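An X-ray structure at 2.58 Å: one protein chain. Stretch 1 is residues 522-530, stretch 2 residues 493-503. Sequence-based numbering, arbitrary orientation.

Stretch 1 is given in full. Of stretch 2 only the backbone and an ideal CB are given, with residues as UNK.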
# COMPACT_ATOMS: atom_id res chain seq x y z
N PRO A 522 -4.62 -22.78 48.70
CA PRO A 522 -4.87 -21.50 49.39
C PRO A 522 -4.25 -20.27 48.69
O PRO A 522 -4.75 -19.15 48.85
CB PRO A 522 -4.19 -21.70 50.76
CG PRO A 522 -3.31 -22.90 50.60
CD PRO A 522 -4.03 -23.77 49.61
N ARG A 523 -3.16 -20.47 47.95
CA ARG A 523 -2.50 -19.38 47.26
C ARG A 523 -3.14 -18.93 45.95
O ARG A 523 -2.83 -17.85 45.51
CB ARG A 523 -1.04 -19.69 46.99
CG ARG A 523 -0.23 -19.97 48.22
CD ARG A 523 1.00 -20.77 47.84
NE ARG A 523 1.83 -19.95 46.98
CZ ARG A 523 2.73 -20.40 46.13
NH1 ARG A 523 2.99 -21.69 46.00
NH2 ARG A 523 3.37 -19.51 45.39
N VAL A 524 -4.05 -19.71 45.37
CA VAL A 524 -4.70 -19.33 44.13
C VAL A 524 -6.12 -18.79 44.32
O VAL A 524 -6.98 -19.49 44.83
CB VAL A 524 -4.78 -20.52 43.19
CG1 VAL A 524 -5.44 -20.10 41.91
CG2 VAL A 524 -3.38 -21.03 42.88
N LEU A 525 -6.38 -17.56 43.88
CA LEU A 525 -7.72 -17.01 43.96
C LEU A 525 -8.31 -16.88 42.56
O LEU A 525 -7.61 -16.62 41.62
CB LEU A 525 -7.71 -15.63 44.61
CG LEU A 525 -6.86 -15.43 45.87
CD1 LEU A 525 -6.85 -13.96 46.30
CD2 LEU A 525 -7.35 -16.31 47.00
N THR A 526 -9.62 -17.05 42.42
CA THR A 526 -10.25 -16.93 41.15
C THR A 526 -11.54 -16.17 41.30
O THR A 526 -12.15 -16.19 42.35
CB THR A 526 -10.57 -18.28 40.47
OG1 THR A 526 -11.62 -18.92 41.18
CG2 THR A 526 -9.38 -19.19 40.42
N GLY A 527 -11.97 -15.49 40.25
CA GLY A 527 -13.26 -14.85 40.28
C GLY A 527 -13.59 -14.23 38.96
O GLY A 527 -12.82 -14.30 38.04
N THR A 528 -14.77 -13.66 38.86
CA THR A 528 -15.14 -12.93 37.67
C THR A 528 -15.23 -11.48 38.05
O THR A 528 -15.66 -11.14 39.15
CB THR A 528 -16.46 -13.46 37.09
OG1 THR A 528 -16.20 -14.74 36.52
CG2 THR A 528 -16.94 -12.56 35.98
N ALA A 529 -14.78 -10.61 37.16
CA ALA A 529 -14.76 -9.21 37.50
C ALA A 529 -16.19 -8.73 37.65
O ALA A 529 -17.09 -9.31 37.08
CB ALA A 529 -14.06 -8.40 36.41
N SER A 530 -16.38 -7.67 38.44
CA SER A 530 -17.66 -6.96 38.49
C SER A 530 -17.37 -5.47 38.43
O SER A 530 -16.26 -5.03 38.73
CB SER A 530 -18.47 -7.34 39.75
OG SER A 530 -17.67 -7.26 40.90
N UNK A 493 -6.92 -6.12 31.11
CA UNK A 493 -7.70 -6.95 32.04
C UNK A 493 -9.01 -7.38 31.41
O UNK A 493 -9.71 -6.55 30.83
CB UNK A 493 -7.97 -6.20 33.34
N UNK A 494 -9.34 -8.64 31.56
CA UNK A 494 -10.57 -9.19 31.05
C UNK A 494 -11.44 -9.79 32.16
O UNK A 494 -11.15 -9.68 33.36
CB UNK A 494 -10.26 -10.25 29.99
N UNK A 495 -12.53 -10.41 31.77
CA UNK A 495 -13.58 -10.77 32.71
C UNK A 495 -13.17 -11.83 33.71
O UNK A 495 -13.40 -11.62 34.92
CB UNK A 495 -14.81 -11.25 31.94
N UNK A 496 -12.59 -12.94 33.24
CA UNK A 496 -12.30 -14.09 34.15
C UNK A 496 -10.93 -13.96 34.77
O UNK A 496 -9.96 -13.80 34.08
CB UNK A 496 -12.39 -15.42 33.40
N UNK A 497 -10.85 -14.05 36.09
CA UNK A 497 -9.63 -13.65 36.80
C UNK A 497 -9.03 -14.80 37.54
O UNK A 497 -9.73 -15.64 38.09
CB UNK A 497 -9.91 -12.51 37.78
N UNK A 498 -7.71 -14.81 37.54
CA UNK A 498 -6.93 -15.69 38.42
C UNK A 498 -5.76 -14.89 39.08
O UNK A 498 -5.19 -14.03 38.46
CB UNK A 498 -6.39 -16.88 37.63
N UNK A 499 -5.43 -15.17 40.34
CA UNK A 499 -4.26 -14.55 40.95
C UNK A 499 -3.56 -15.45 41.94
O UNK A 499 -4.19 -16.29 42.62
CB UNK A 499 -4.66 -13.25 41.65
N UNK A 500 -2.26 -15.26 42.04
CA UNK A 500 -1.45 -16.00 42.98
C UNK A 500 -0.44 -15.06 43.58
O UNK A 500 0.11 -14.18 42.91
CB UNK A 500 -0.76 -17.19 42.31
N UNK A 501 -0.20 -15.25 44.86
CA UNK A 501 0.89 -14.60 45.56
C UNK A 501 2.05 -15.55 45.53
O UNK A 501 1.87 -16.73 45.77
CB UNK A 501 0.51 -14.22 46.99
N UNK A 502 3.23 -15.04 45.19
CA UNK A 502 4.38 -15.92 44.96
C UNK A 502 5.69 -15.21 45.22
O UNK A 502 5.79 -13.98 45.11
CB UNK A 502 4.36 -16.46 43.53
N UNK A 503 6.69 -16.01 45.57
CA UNK A 503 8.01 -15.49 45.92
C UNK A 503 8.99 -15.70 44.78
O UNK A 503 9.92 -14.92 44.57
CB UNK A 503 8.53 -16.16 47.19

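Stretch 2 runs antiparallel to stretch 1, the strand axes 4.7 Å apart at their closest; the two form part of a shared sheet, and the extended backbone of 496-502 sends successive side chains to alternate faces.

Positions 493 and 494 lie before the pairing begins. The ideal CB of each has nothing of stretch 1 within 5.5 Å; with phi near -78° and psi near 135° position 493 would accept proline among many others, and 494, likewise free of stretch 1, would take many kinds of side chain. The deposited residues are Pro493 and Met494, the latter a selenomethionine whose CA-to-CB bond points away from stretch 1.

At position 495 the backbone does most of the work: its O accepts a hydrogen bond from Ala529 N at 2.8 Å. The CB points sideways, 4.7 Å from Thr528 CG2, so size is not tightly limited; a small residue is enough. It is Ala495, which adds little beyond the methyl.

The CB of position 496 lies on the face that carries Thr528, 5.0 Å from Thr528 OG1. A hydroxyl and open space beside it suit a polar, aromatic or beta-branched residue. His496 is found, with chi1 in m; Thr528 OG1 lies over one face of its ring, 4.0 Å from His496 CE1, a packing contact.

Position 497 faces Gly527, which offers no side chain, and Ala529 CB is nearby, so a long or bulky residue has room here. The backbone is paired in both directions: N of 497 donates to Gly527 O (2.8 Å), and Gly527 N donates to O of 497 (3.1 Å). The residue is Arg497. Its side chain turns back toward the preceding loop, where Arg497 NE donates to Met494 O at 2.7 Å, and Ala529 CB sits over one face of the guanidinium, 4.0 Å from Arg497 NH2. The long chain thus ties the strand to the loop before it.

Position 498 points to the face bearing Thr526 and Val524; its CB is 4.7 Å from Thr526 CG2 and 5.4 Å from Val524 CG1. These methyls favour an aliphatic residue, whether leucine, isoleucine, valine or methionine. Leu498 places its CG 4.1 Å from Val524 CG1.

At 499 the CB turns to the opposite face, shared with Leu525, and is 4.5 Å from Leu525 O. The visible atoms set little limit on size. Ala499 contributes chiefly through its backbone: Ala499 N donates to Leu525 O (2.9 Å) and Leu525 N to Ala499 O (2.8 Å).

Position 500 returns to the face of Val524, its CB 4.7 Å from Val524 CG2. An extended backbone and an apolar neighbour suit a beta-branched aliphatic residue. Val500 meets it, CG2 to Val524 CG2 at 4.1 Å.

The CB at 501 points sideways, leaving the side chain loosely specified, but its O receives Arg523 NH2 at 3.2 Å, with a weak second bond from Arg523 NE at 3.4 Å. It is Val501.

At 502 Arg523 NH2 approaches the ideal CB to 3.7 Å; many residues would do. Phe502 leads its ring away. At 503 the ideal CB has nothing of stretch 1 within 5.5 Å, so almost any residue, polar ones included, would suit; Asp503 makes no contact.

Stretch 2 (493-503) PMAHRLAVVFD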
# COMPACT_ATOMS: atom_id res chain seq x y z
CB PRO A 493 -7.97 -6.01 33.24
CG PRO A 493 -7.01 -4.88 33.07
CD PRO A 493 -6.81 -4.73 31.59
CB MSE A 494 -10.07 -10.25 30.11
CG MSE A 494 -9.26 -9.71 28.93
SE MSE A 494 -8.97 -11.19 27.64
CE MSE A 494 -7.59 -10.26 26.59
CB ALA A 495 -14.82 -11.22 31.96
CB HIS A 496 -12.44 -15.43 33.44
CG HIS A 496 -13.84 -15.72 33.05
ND1 HIS A 496 -14.53 -16.80 33.55
CD2 HIS A 496 -14.73 -14.99 32.34
CE1 HIS A 496 -15.78 -16.74 33.13
NE2 HIS A 496 -15.92 -15.66 32.38
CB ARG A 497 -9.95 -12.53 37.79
CG ARG A 497 -10.59 -11.28 37.16
CD ARG A 497 -9.51 -10.37 36.66
NE ARG A 497 -10.04 -9.32 35.83
CZ ARG A 497 -9.95 -8.02 36.08
NH1 ARG A 497 -9.35 -7.52 37.14
NH2 ARG A 497 -10.46 -7.19 35.20
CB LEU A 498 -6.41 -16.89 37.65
CG LEU A 498 -5.68 -17.92 38.48
CD1 LEU A 498 -5.84 -19.29 37.87
CD2 LEU A 498 -4.20 -17.61 38.59
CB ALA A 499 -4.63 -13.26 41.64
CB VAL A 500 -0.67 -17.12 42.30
CG1 VAL A 500 -0.20 -18.13 43.32
CG2 VAL A 500 -1.53 -17.81 41.25
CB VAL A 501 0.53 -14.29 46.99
CG1 VAL A 501 1.62 -13.42 47.58
CG2 VAL A 501 -0.80 -13.57 47.01
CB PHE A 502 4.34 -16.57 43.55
CG PHE A 502 4.75 -15.63 42.42
CD1 PHE A 502 3.86 -14.70 41.90
CD2 PHE A 502 6.04 -15.66 41.90
CE1 PHE A 502 4.26 -13.84 40.89
CE2 PHE A 502 6.44 -14.79 40.91
CZ PHE A 502 5.53 -13.89 40.37
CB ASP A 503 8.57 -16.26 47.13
CG ASP A 503 7.69 -16.20 48.35
OD1 ASP A 503 7.23 -15.08 48.70
OD2 ASP A 503 7.49 -17.27 48.98
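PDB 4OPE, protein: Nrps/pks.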